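Local coordinates for protein arylesterase (Sulfolobus solfataricus, PDB 5L2P) that hydrolyses a broad range of aryl esters and organophosphate triesters, among them paraoxon, phenyl acetate and p-nitrophenyl caproate, at residues L253-E258 with S273-G278; V180-F185 with V295-L300; H281-L284 with R288-R291. All blocks are in the same frame, centred on the assembly; numbering follows the deposited sequence.

Contact 1 (L253-E258 with S273-G278); sequences LRDQGE and SFRVNG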
ATOM      1  N   LEU A 253       1.056  -3.856  13.752  1.00 42.30           N
ATOM      2  CA  LEU A 253      -0.183  -3.307  14.279  1.00 43.60           C
ATOM      3  C   LEU A 253      -0.528  -1.989  13.601  1.00 41.53           C
ATOM      4  O   LEU A 253      -1.514  -1.340  14.004  1.00 39.60           O
ATOM      5  CB  LEU A 253      -0.066  -3.054  15.813  1.00 44.66           C
ATOM      6  CG  LEU A 253       0.350  -4.210  16.713  1.00 47.50           C
ATOM      7  CD1 LEU A 253       0.439  -3.733  18.161  1.00 50.40           C
ATOM      8  CD2 LEU A 253      -0.611  -5.383  16.596  1.00 48.91           C
ATOM      9  N   ARG A 254       0.286  -1.568  12.622  1.00 40.74           N
ATOM     10  CA  ARG A 254       0.073  -0.283  11.941  1.00 40.05           C
ATOM     11  C   ARG A 254      -1.330  -0.113  11.396  1.00 41.03           C
ATOM     12  O   ARG A 254      -1.981   0.886  11.655  1.00 42.57           O
ATOM     13  CB  ARG A 254       1.079  -0.123  10.813  1.00 38.96           C
ATOM     14  CG  ARG A 254       1.030   1.196  10.035  1.00 37.61           C
ATOM     15  CD  ARG A 254       1.849   1.105   8.740  1.00 38.37           C
ATOM     16  NE  ARG A 254       1.170   0.276   7.747  1.00 38.93           N
ATOM     17  CZ  ARG A 254       1.727  -0.245   6.674  1.00 40.41           C
ATOM     18  NH1 ARG A 254       3.004  -0.053   6.423  1.00 42.41           N
ATOM     19  NH2 ARG A 254       0.980  -0.966   5.837  1.00 41.25           N
ATOM     20  N   ASP A 255      -1.801  -1.088  10.628  1.00 42.74           N
ATOM     21  CA  ASP A 255      -3.074  -0.917   9.892  1.00 40.67           C
ATOM     22  C   ASP A 255      -4.298  -0.895  10.800  1.00 44.56           C
ATOM     23  O   ASP A 255      -5.219  -0.091  10.573  1.00 52.80           O
ATOM     24  CB  ASP A 255      -3.209  -1.957   8.777  1.00 40.53           C
ATOM     25  CG  ASP A 255      -2.202  -1.690   7.610  1.00 40.40           C
ATOM     26  OD1 ASP A 255      -1.737  -0.530   7.492  1.00 38.82           O
ATOM     27  OD2 ASP A 255      -1.866  -2.618   6.845  1.00 40.67           O
ATOM     28  N   GLN A 256      -4.324  -1.706  11.853  1.00 45.09           N
ATOM     29  CA  GLN A 256      -5.427  -1.675  12.832  1.00 44.84           C
ATOM     30  C   GLN A 256      -5.496  -0.362  13.589  1.00 46.21           C
ATOM     31  O   GLN A 256      -6.597   0.140  13.846  1.00 47.64           O
ATOM     32  CB  GLN A 256      -5.369  -2.848  13.835  1.00 44.72           C
ATOM     33  CG  GLN A 256      -4.213  -2.858  14.794  1.00 43.83           C
ATOM     34  CD  GLN A 256      -4.093  -4.195  15.514  1.00 45.17           C
ATOM     35  OE1 GLN A 256      -4.562  -4.375  16.656  1.00 45.88           O
ATOM     36  NE2 GLN A 256      -3.466  -5.148  14.849  1.00 45.87           N
ATOM     37  N   GLY A 257      -4.341   0.204  13.958  1.00 44.22           N
ATOM     38  CA  GLY A 257      -4.304   1.529  14.573  1.00 43.16           C
ATOM     39  C   GLY A 257      -4.860   2.617  13.646  1.00 42.36           C
ATOM     40  O   GLY A 257      -5.638   3.445  14.055  1.00 43.01           O
ATOM     41  N   GLU A 258      -4.429   2.639  12.402  1.00 41.42           N
ATOM     42  CA  GLU A 258      -4.943   3.609  11.425  1.00 42.80           C
ATOM     43  C   GLU A 258      -6.439   3.411  11.135  1.00 40.87           C
ATOM     44  O   GLU A 258      -7.150   4.366  11.017  1.00 39.53           O
ATOM     45  CB  GLU A 258      -4.104   3.582  10.149  1.00 44.29           C
ATOM     46  CG  GLU A 258      -2.681   4.126  10.399  1.00 46.70           C
ATOM     47  CD  GLU A 258      -1.765   4.057   9.184  1.00 50.51           C
ATOM     48  OE1 GLU A 258      -2.054   3.318   8.206  1.00 50.74           O
ATOM     49  OE2 GLU A 258      -0.733   4.742   9.200  1.00 53.37           O
ATOM     50  N   SER A 273      -4.110  11.604  13.394  1.00 49.51           N
ATOM     51  CA  SER A 273      -3.562  10.296  13.181  1.00 47.28           C
ATOM     52  C   SER A 273      -2.367  10.474  12.281  1.00 45.90           C
ATOM     53  O   SER A 273      -2.454  11.004  11.178  1.00 47.15           O
ATOM     54  CB  SER A 273      -4.588   9.398  12.498  1.00 50.15           C
ATOM     55  OG  SER A 273      -4.009   8.157  12.138  1.00 52.79           O
ATOM     56  N   PHE A 274      -1.212  10.060  12.746  1.00 46.11           N
ATOM     57  CA  PHE A 274      -0.046  10.128  11.874  1.00 46.15           C
ATOM     58  C   PHE A 274       0.758   8.878  12.006  1.00 44.08           C
ATOM     59  O   PHE A 274       0.659   8.200  12.999  1.00 46.42           O
ATOM     60  CB  PHE A 274       0.810  11.391  12.094  1.00 46.55           C
ATOM     61  CG  PHE A 274       1.305  11.558  13.479  1.00 47.68           C
ATOM     62  CD1 PHE A 274       0.546  12.212  14.423  1.00 48.10           C
ATOM     63  CD2 PHE A 274       2.572  11.098  13.828  1.00 49.35           C
ATOM     64  CE1 PHE A 274       1.006  12.360  15.710  1.00 49.03           C
ATOM     65  CE2 PHE A 274       3.054  11.239  15.102  1.00 50.40           C
ATOM     66  CZ  PHE A 274       2.271  11.859  16.054  1.00 51.39           C
ATOM     67  N   ARG A 275       1.495   8.559  10.951  1.00 43.96           N
ATOM     68  CA  ARG A 275       2.319   7.373  10.866  1.00 42.48           C
ATOM     69  C   ARG A 275       3.793   7.801  10.837  1.00 43.79           C
ATOM     70  O   ARG A 275       4.177   8.631  10.011  1.00 40.57           O
ATOM     71  CB  ARG A 275       2.013   6.622   9.604  1.00 42.10           C
ATOM     72  CG  ARG A 275       2.903   5.394   9.360  1.00 41.80           C
ATOM     73  CD  ARG A 275       2.846   4.998   7.867  1.00 41.58           C
ATOM     74  NE  ARG A 275       1.550   4.441   7.469  1.00 39.58           N
ATOM     75  CZ  ARG A 275       1.377   3.697   6.387  1.00 37.72           C
ATOM     76  NH1 ARG A 275       2.347   3.519   5.530  1.00 37.23           N
ATOM     77  NH2 ARG A 275       0.238   3.090   6.191  1.00 38.06           N
ATOM     78  N   VAL A 276       4.597   7.251  11.762  1.00 45.29           N
ATOM     79  CA  VAL A 276       6.038   7.530  11.785  1.00 47.37           C
ATOM     80  C   VAL A 276       6.752   6.556  10.832  1.00 47.31           C
ATOM     81  O   VAL A 276       6.731   5.328  11.043  1.00 46.53           O
ATOM     82  CB  VAL A 276       6.613   7.387  13.197  1.00 50.37           C
ATOM     83  CG1 VAL A 276       8.112   7.655  13.206  1.00 52.31           C
ATOM     84  CG2 VAL A 276       5.890   8.326  14.170  1.00 51.97           C
ATOM     85  N   ASN A 277       7.371   7.093   9.787  1.00 44.97           N
ATOM     86  CA  ASN A 277       8.026   6.244   8.820  1.00 46.17           C
ATOM     87  C   ASN A 277       9.432   5.760   9.265  1.00 46.10           C
ATOM     88  O   ASN A 277      10.085   6.373  10.081  1.00 46.14           O
ATOM     89  CB  ASN A 277       8.092   6.947   7.463  1.00 48.59           C
ATOM     90  CG  ASN A 277       6.681   7.263   6.854  1.00 50.31           C
ATOM     91  OD1 ASN A 277       5.731   6.486   6.957  1.00 48.21           O
ATOM     92  ND2 ASN A 277       6.568   8.421   6.224  1.00 47.56           N
ATOM     93  N   GLY A 278       9.874   4.640   8.693  1.00 47.07           N
ATOM     94  CA  GLY A 278      11.200   4.098   8.898  1.00 46.21           C
ATOM     95  C   GLY A 278      11.451   3.564  10.292  1.00 46.61           C
ATOM     96  O   GLY A 278      12.599   3.363  10.696  1.00 48.32           O
TER
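R254 lays its guanidinium flat over that of R275, the two planes only 6° apart and the group centres 4.0 Å from each other. The stack lies inside the beta-alpha-beta unit 242-248, 254-266, 271-276 of the alpha/beta hydrolase fold, where the first turn of the helix runs antiparallel (164°) to the strand at the edge of this chain's sheet. Each guanidinium has a carboxylate of the same helix beside it, which probably offsets the closeness of the two positive groups. E258 takes R275 side-on in a salt bridge: R275 NE donates to E258 OE2 at 2.9 Å and R275 NH2 to E258 OE1 at 3.1 Å, both nearly straight and both onto syn lone pairs, with carboxylate and guanidinium almost coplanar. K193 of the third subunit also pairs with E258 OE1, and N277 of the second with E258 OE2, which ties the bridge to the assembly. D255 serves R254 instead; D255 OD1 accepts from R254 NE at 3.0 Å and from R254 NH2 at 3.2 Å, both from the same face of the carboxylate, while OD2 accepts from the S194 backbone. For R254, CG anti to the backbone N (chi1 -178°) and a bend at chi3 carry the chain across its neighbour, so that R254 CD sits above the centre of the R275 guanidinium, 3.5 Å from CZ of R275.

Contact 2 (V180-F185 with V295-L300); sequences VPVVPF and VMIGAL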
ATOM      1  N   VAL A 180      -4.586   9.249  23.906  1.00 49.87           N
ATOM      2  CA  VAL A 180      -3.420   9.140  23.066  1.00 48.77           C
ATOM      3  C   VAL A 180      -2.904   7.709  23.013  1.00 50.65           C
ATOM      4  O   VAL A 180      -1.936   7.378  23.680  1.00 49.92           O
ATOM      5  CB  VAL A 180      -2.311  10.093  23.534  1.00 48.77           C
ATOM      6  CG1 VAL A 180      -1.167  10.142  22.532  1.00 47.91           C
ATOM      7  CG2 VAL A 180      -2.883  11.496  23.691  1.00 49.41           C
ATOM      8  N   PRO A 181      -3.553   6.856  22.191  1.00 51.33           N
ATOM      9  CA  PRO A 181      -3.017   5.524  21.948  1.00 49.67           C
ATOM     10  C   PRO A 181      -1.889   5.564  20.938  1.00 49.96           C
ATOM     11  O   PRO A 181      -2.082   5.961  19.780  1.00 50.86           O
ATOM     12  CB  PRO A 181      -4.222   4.746  21.408  1.00 50.34           C
ATOM     13  CG  PRO A 181      -5.127   5.776  20.846  1.00 49.78           C
ATOM     14  CD  PRO A 181      -4.821   7.090  21.474  1.00 49.75           C
ATOM     15  N   VAL A 182      -0.709   5.152  21.381  1.00 50.17           N
ATOM     16  CA  VAL A 182       0.451   5.077  20.524  1.00 47.60           C
ATOM     17  C   VAL A 182       0.675   3.602  20.174  1.00 49.82           C
ATOM     18  O   VAL A 182       0.681   2.718  21.038  1.00 52.08           O
ATOM     19  CB  VAL A 182       1.665   5.631  21.254  1.00 49.85           C
ATOM     20  CG1 VAL A 182       2.936   5.483  20.412  1.00 51.76           C
ATOM     21  CG2 VAL A 182       1.414   7.076  21.625  1.00 49.29           C
ATOM     22  N   VAL A 183       0.877   3.348  18.893  1.00 50.14           N
ATOM     23  CA  VAL A 183       0.987   1.999  18.365  1.00 50.08           C
ATOM     24  C   VAL A 183       0.085   0.959  19.071  1.00 48.37           C
ATOM     25  O   VAL A 183       0.521  -0.143  19.362  1.00 49.04           O
ATOM     26  CB  VAL A 183       2.461   1.549  18.295  1.00 53.63           C
ATOM     27  CG1 VAL A 183       3.232   2.479  17.332  1.00 55.28           C
ATOM     28  CG2 VAL A 183       3.109   1.514  19.698  1.00 52.59           C
ATOM     29  N   PRO A 184      -1.195   1.267  19.221  1.00 47.23           N
ATOM     30  CA  PRO A 184      -2.087   0.390  19.931  1.00 47.80           C
ATOM     31  C   PRO A 184      -2.443  -0.950  19.282  1.00 48.29           C
ATOM     32  O   PRO A 184      -2.479  -1.083  18.043  1.00 52.51           O
ATOM     33  CB  PRO A 184      -3.396   1.224  19.968  1.00 51.58           C
ATOM     34  CG  PRO A 184      -3.391   1.964  18.680  1.00 49.92           C
ATOM     35  CD  PRO A 184      -1.939   2.298  18.438  1.00 50.53           C
ATOM     36  N   PHE A 185      -2.760  -1.918  20.137  1.00 45.99           N
ATOM     37  CA  PHE A 185      -3.524  -3.111  19.747  1.00 43.72           C
ATOM     38  C   PHE A 185      -5.010  -2.828  19.954  1.00 44.70           C
ATOM     39  O   PHE A 185      -5.438  -2.516  21.066  1.00 42.63           O
ATOM     40  CB  PHE A 185      -3.093  -4.317  20.589  1.00 41.91           C
ATOM     41  CG  PHE A 185      -3.869  -5.564  20.315  1.00 39.73           C
ATOM     42  CD1 PHE A 185      -5.134  -5.769  20.883  1.00 39.55           C
ATOM     43  CD2 PHE A 185      -3.360  -6.548  19.483  1.00 38.30           C
ATOM     44  CE1 PHE A 185      -5.856  -6.943  20.633  1.00 37.33           C
ATOM     45  CE2 PHE A 185      -4.098  -7.706  19.229  1.00 37.45           C
ATOM     46  CZ  PHE A 185      -5.341  -7.891  19.810  1.00 36.67           C
ATOM     47  N   VAL A 295       7.561  14.396  22.659  1.00 47.32           N
ATOM     48  CA  VAL A 295       7.553  15.861  22.688  1.00 49.73           C
ATOM     49  C   VAL A 295       6.429  16.459  21.822  1.00 49.22           C
ATOM     50  O   VAL A 295       5.773  17.414  22.244  1.00 47.10           O
ATOM     51  CB  VAL A 295       8.925  16.421  22.245  1.00 49.78           C
ATOM     52  CG1 VAL A 295       8.880  17.893  21.906  1.00 50.15           C
ATOM     53  CG2 VAL A 295       9.937  16.208  23.345  1.00 50.75           C
ATOM     54  N   MET A 296       6.237  15.896  20.632  1.00 50.74           N
ATOM     55  CA  MET A 296       5.102  16.317  19.753  1.00 53.94           C
ATOM     56  C   MET A 296       3.743  16.145  20.449  1.00 51.04           C
ATOM     57  O   MET A 296       2.882  17.049  20.447  1.00 49.00           O
ATOM     58  CB  MET A 296       5.090  15.520  18.436  1.00 54.70           C
ATOM     59  CG  MET A 296       6.231  15.889  17.531  1.00 60.19           C
ATOM     60  SD  MET A 296       6.145  15.196  15.883  1.00 70.51           S
ATOM     61  CE  MET A 296       6.313  13.475  16.238  1.00 65.93           C
ATOM     62  N   ILE A 297       3.560  14.965  21.037  1.00 49.99           N
ATOM     63  CA  ILE A 297       2.330  14.659  21.729  1.00 50.24           C
ATOM     64  C   ILE A 297       2.126  15.626  22.873  1.00 51.04           C
ATOM     65  O   ILE A 297       1.014  16.088  23.080  1.00 53.04           O
ATOM     66  CB  ILE A 297       2.327  13.212  22.218  1.00 52.29           C
ATOM     67  CG1 ILE A 297       2.126  12.247  21.036  1.00 52.29           C
ATOM     68  CG2 ILE A 297       1.263  12.978  23.282  1.00 54.76           C
ATOM     69  CD1 ILE A 297       2.436  10.778  21.363  1.00 53.19           C
ATOM     70  N   GLY A 298       3.186  15.898  23.645  1.00 53.30           N
ATOM     71  CA  GLY A 298       3.121  16.835  24.769  1.00 52.58           C
ATOM     72  C   GLY A 298       2.702  18.240  24.356  1.00 52.37           C
ATOM     73  O   GLY A 298       1.895  18.877  25.029  1.00 53.26           O
ATOM     74  N   ALA A 299       3.252  18.712  23.248  1.00 50.39           N
ATOM     75  CA  ALA A 299       2.887  20.014  22.706  1.00 50.67           C
ATOM     76  C   ALA A 299       1.378  20.107  22.365  1.00 52.00           C
ATOM     77  O   ALA A 299       0.748  21.131  22.603  1.00 51.94           O
ATOM     78  CB  ALA A 299       3.709  20.322  21.464  1.00 49.24           C
ATOM     79  N   LEU A 300       0.823  19.038  21.813  1.00 50.98           N
ATOM     80  CA  LEU A 300      -0.595  18.979  21.491  1.00 51.86           C
ATOM     81  C   LEU A 300      -1.472  18.885  22.706  1.00 52.10           C
ATOM     82  O   LEU A 300      -2.491  19.553  22.776  1.00 51.39           O
ATOM     83  CB  LEU A 300      -0.890  17.797  20.562  1.00 53.13           C
ATOM     84  CG  LEU A 300      -0.274  17.924  19.160  1.00 52.87           C
ATOM     85  CD1 LEU A 300      -0.511  16.626  18.393  1.00 53.67           C
ATOM     86  CD2 LEU A 300      -0.848  19.122  18.419  1.00 52.74           C
TER
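I297 extends from helix 287-305 onto two valines of strand 178-182, and its branches share the work. V180 meets it tip to tip: V180 CG1 lies 3.8 Å from I297 CG2 and the same distance from I297 CD1, so this one methyl is touched by both arms of the isoleucine. V182, two residues further along the strand, is crossed obliquely and offers a single methyl, CG2, which stands 3.8 Å from I297 CD1. The torsions account for this division. In I297, CG1 lies anti to the carbonyl carbon (chi1 -74°) and the chain then runs on extended (chi2 166°), which carries CD1 out to a position where it touches both valines, while CG2 remains beside V180. The valines have similar first torsions but present different methyls: V180 uses CG1, the one anti to its backbone N, whereas V182 uses CG2, the one beside it. The contact is wholly apolar and buried. F153 of strand 150-155 packs against all three side chains, and L101 of helix 95-105 adds to the surroundings of I297. With an alanine at I297, both valines would probably lose their apolar partner on the helix, and a gap would be likely to open between helix and strand. Further along, V183 touches D251 and H281, probable members of the Ser-His-Asp triad, so the loop after the strand runs beside the probable active site. Packing of a C-terminal helix against the central parallel strands in this way is characteristic of the alpha/beta hydrolase fold.

Contact 3 (H281-L284 with R288-R291); sequences HAFL and RTSR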
ATOM      1  N   HIS A 281       7.766  -1.094  15.643  1.00 46.62           N
ATOM      2  CA  HIS A 281       6.847  -0.942  16.758  1.00 49.18           C
ATOM      3  C   HIS A 281       7.489  -0.245  17.953  1.00 51.67           C
ATOM      4  O   HIS A 281       8.582  -0.603  18.396  1.00 53.86           O
ATOM      5  CB  HIS A 281       6.340  -2.314  17.164  1.00 51.19           C
ATOM      6  CG  HIS A 281       5.444  -2.303  18.354  1.00 53.47           C
ATOM      7  ND1 HIS A 281       4.137  -1.868  18.309  1.00 53.72           N
ATOM      8  CD2 HIS A 281       5.667  -2.688  19.631  1.00 56.66           C
ATOM      9  CE1 HIS A 281       3.592  -1.992  19.504  1.00 56.65           C
ATOM     10  NE2 HIS A 281       4.503  -2.474  20.330  1.00 57.54           N
ATOM     11  N   ALA A 282       6.790   0.770  18.446  1.00 55.58           N
ATOM     12  CA  ALA A 282       7.219   1.537  19.646  1.00 53.43           C
ATOM     13  C   ALA A 282       8.522   2.339  19.460  1.00 50.78           C
ATOM     14  O   ALA A 282       9.053   2.846  20.398  1.00 54.07           O
ATOM     15  CB  ALA A 282       7.278   0.624  20.841  1.00 51.33           C
ATOM     16  N   PHE A 283       8.988   2.468  18.228  1.00 49.22           N
ATOM     17  CA  PHE A 283      10.177   3.250  17.893  1.00 48.40           C
ATOM     18  C   PHE A 283      11.441   2.695  18.542  1.00 48.71           C
ATOM     19  O   PHE A 283      12.377   3.410  18.821  1.00 46.53           O
ATOM     20  CB  PHE A 283       9.953   4.738  18.197  1.00 48.01           C
ATOM     21  CG  PHE A 283       8.547   5.207  17.873  1.00 49.14           C
ATOM     22  CD1 PHE A 283       8.063   5.191  16.582  1.00 48.16           C
ATOM     23  CD2 PHE A 283       7.683   5.608  18.884  1.00 51.49           C
ATOM     24  CE1 PHE A 283       6.766   5.585  16.285  1.00 49.35           C
ATOM     25  CE2 PHE A 283       6.382   5.995  18.600  1.00 52.95           C
ATOM     26  CZ  PHE A 283       5.924   5.983  17.292  1.00 51.63           C
ATOM     27  N   LEU A 284      11.467   1.379  18.728  1.00 48.99           N
ATOM     28  CA  LEU A 284      12.602   0.690  19.302  1.00 48.94           C
ATOM     29  C   LEU A 284      13.821   0.756  18.413  1.00 49.89           C
ATOM     30  O   LEU A 284      13.722   0.626  17.190  1.00 48.56           O
ATOM     31  CB  LEU A 284      12.216  -0.752  19.605  1.00 49.61           C
ATOM     32  CG  LEU A 284      11.403  -0.765  20.911  1.00 52.57           C
ATOM     33  CD1 LEU A 284      10.345  -1.864  20.904  1.00 54.00           C
ATOM     34  CD2 LEU A 284      12.307  -0.864  22.156  1.00 54.96           C
ATOM     35  N   ARG A 288      16.061   8.731  19.678  1.00 51.68           N
ATOM     36  CA  ARG A 288      15.792  10.071  19.119  1.00 53.16           C
ATOM     37  C   ARG A 288      14.329  10.197  18.644  1.00 50.42           C
ATOM     38  O   ARG A 288      13.636  11.137  19.004  1.00 47.14           O
ATOM     39  CB  ARG A 288      16.744  10.398  17.939  1.00 57.27           C
ATOM     40  CG  ARG A 288      16.469  11.761  17.276  1.00 60.61           C
ATOM     41  CD  ARG A 288      17.340  12.057  16.033  1.00 62.48           C
ATOM     42  NE  ARG A 288      17.420  10.892  15.148  1.00 66.47           N
ATOM     43  CZ  ARG A 288      16.490  10.513  14.254  1.00 69.12           C
ATOM     44  NH1 ARG A 288      15.350  11.219  14.054  1.00 71.28           N
ATOM     45  NH2 ARG A 288      16.700   9.416  13.543  1.00 67.53           N
ATOM     46  N   THR A 289      13.870   9.239  17.844  1.00 48.88           N
ATOM     47  CA  THR A 289      12.467   9.225  17.391  1.00 49.25           C
ATOM     48  C   THR A 289      11.467   9.093  18.535  1.00 50.59           C
ATOM     49  O   THR A 289      10.419   9.752  18.561  1.00 49.93           O
ATOM     50  CB  THR A 289      12.216   8.087  16.409  1.00 48.70           C
ATOM     51  OG1 THR A 289      13.144   8.182  15.345  1.00 50.75           O
ATOM     52  CG2 THR A 289      10.867   8.186  15.819  1.00 47.36           C
ATOM     53  N   SER A 290      11.803   8.245  19.503  1.00 53.37           N
ATOM     54  CA  SER A 290      10.948   8.017  20.662  1.00 52.43           C
ATOM     55  C   SER A 290      10.754   9.309  21.456  1.00 50.04           C
ATOM     56  O   SER A 290       9.671   9.624  21.930  1.00 50.34           O
ATOM     57  CB  SER A 290      11.556   6.935  21.532  1.00 53.30           C
ATOM     58  OG  SER A 290      10.742   6.739  22.674  1.00 55.16           O
ATOM     59  N   ARG A 291      11.821  10.066  21.563  1.00 49.04           N
ATOM     60  CA  ARG A 291      11.763  11.337  22.253  1.00 49.76           C
ATOM     61  C   ARG A 291      10.907  12.362  21.487  1.00 47.88           C
ATOM     62  O   ARG A 291      10.050  13.042  22.062  1.00 47.41           O
ATOM     63  CB  ARG A 291      13.182  11.898  22.482  1.00 51.22           C
ATOM     64  CG  ARG A 291      13.185  13.255  23.127  1.00 53.08           C
ATOM     65  CD  ARG A 291      14.582  13.765  23.234  1.00 57.16           C
ATOM     66  NE  ARG A 291      15.299  13.010  24.258  1.00 64.29           N
ATOM     67  CZ  ARG A 291      15.225  13.262  25.574  1.00 67.13           C
ATOM     68  NH1 ARG A 291      14.453  14.238  26.046  1.00 64.71           N
ATOM     69  NH2 ARG A 291      15.931  12.523  26.419  1.00 70.27           N
TER
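The loop that carries H281, the probable catalytic histidine of this alpha/beta hydrolase fold, folds back here on the helix that follows it, bringing F283 against T289 and S290. H281 takes no part in the packing on the helix; its ND1 is hydrogen-bonded to D251 and its NE2 to S156, as expected of a Ser-His-Asp triad. F283 meets the first turn of helix 287-305 at two points. Its ring crosses the T289 side chain at about a right angle, with F283 CD1 4.2 Å from T289 CG2, and the methyl approaches the ring obliquely. Nearer the backbone, F283 CB lies 4.2 Å from S290 N and 4.3 Å from S290 CB. T289 has CG2 anti to its backbone N and OG1 on the other branch (chi1 -55°), so the methyl is given to the phenylalanine while the hydroxyl is bonded to S286 OG. V246 and A248 of strand 242-248 also touch the F283 side chain. Across these two segments the contact is one of loose van der Waals distances, without a polar bond, which suggests that, between them, fit of shape rather than a directed bond sets how the loop lies on the helix.

How the contacts relate
All three contacts are buried, yet they differ in chemistry. Contact 1, at the edge of this chain's sheet, is ionic and joins its charges to two other subunits; contact 2 is wholly apolar, and contact 3 is van der Waals packing of a phenylalanine on a threonine methyl and the adjoining serine; both use helix 287-305. Contact 2 sits nearest the chain's centre, about 9 Å from it centre to centre, against about 14 Å and 13 Å for contacts 1 and 3. V276 CG2 lies 3.6 Å from F283 CE1, and V182 CG1 3.9 Å from F283 CE2. L253 and V183, from segments of contacts 1 and 2, both touch CE1 of H281, the probable catalytic histidine, in a segment of contact 3.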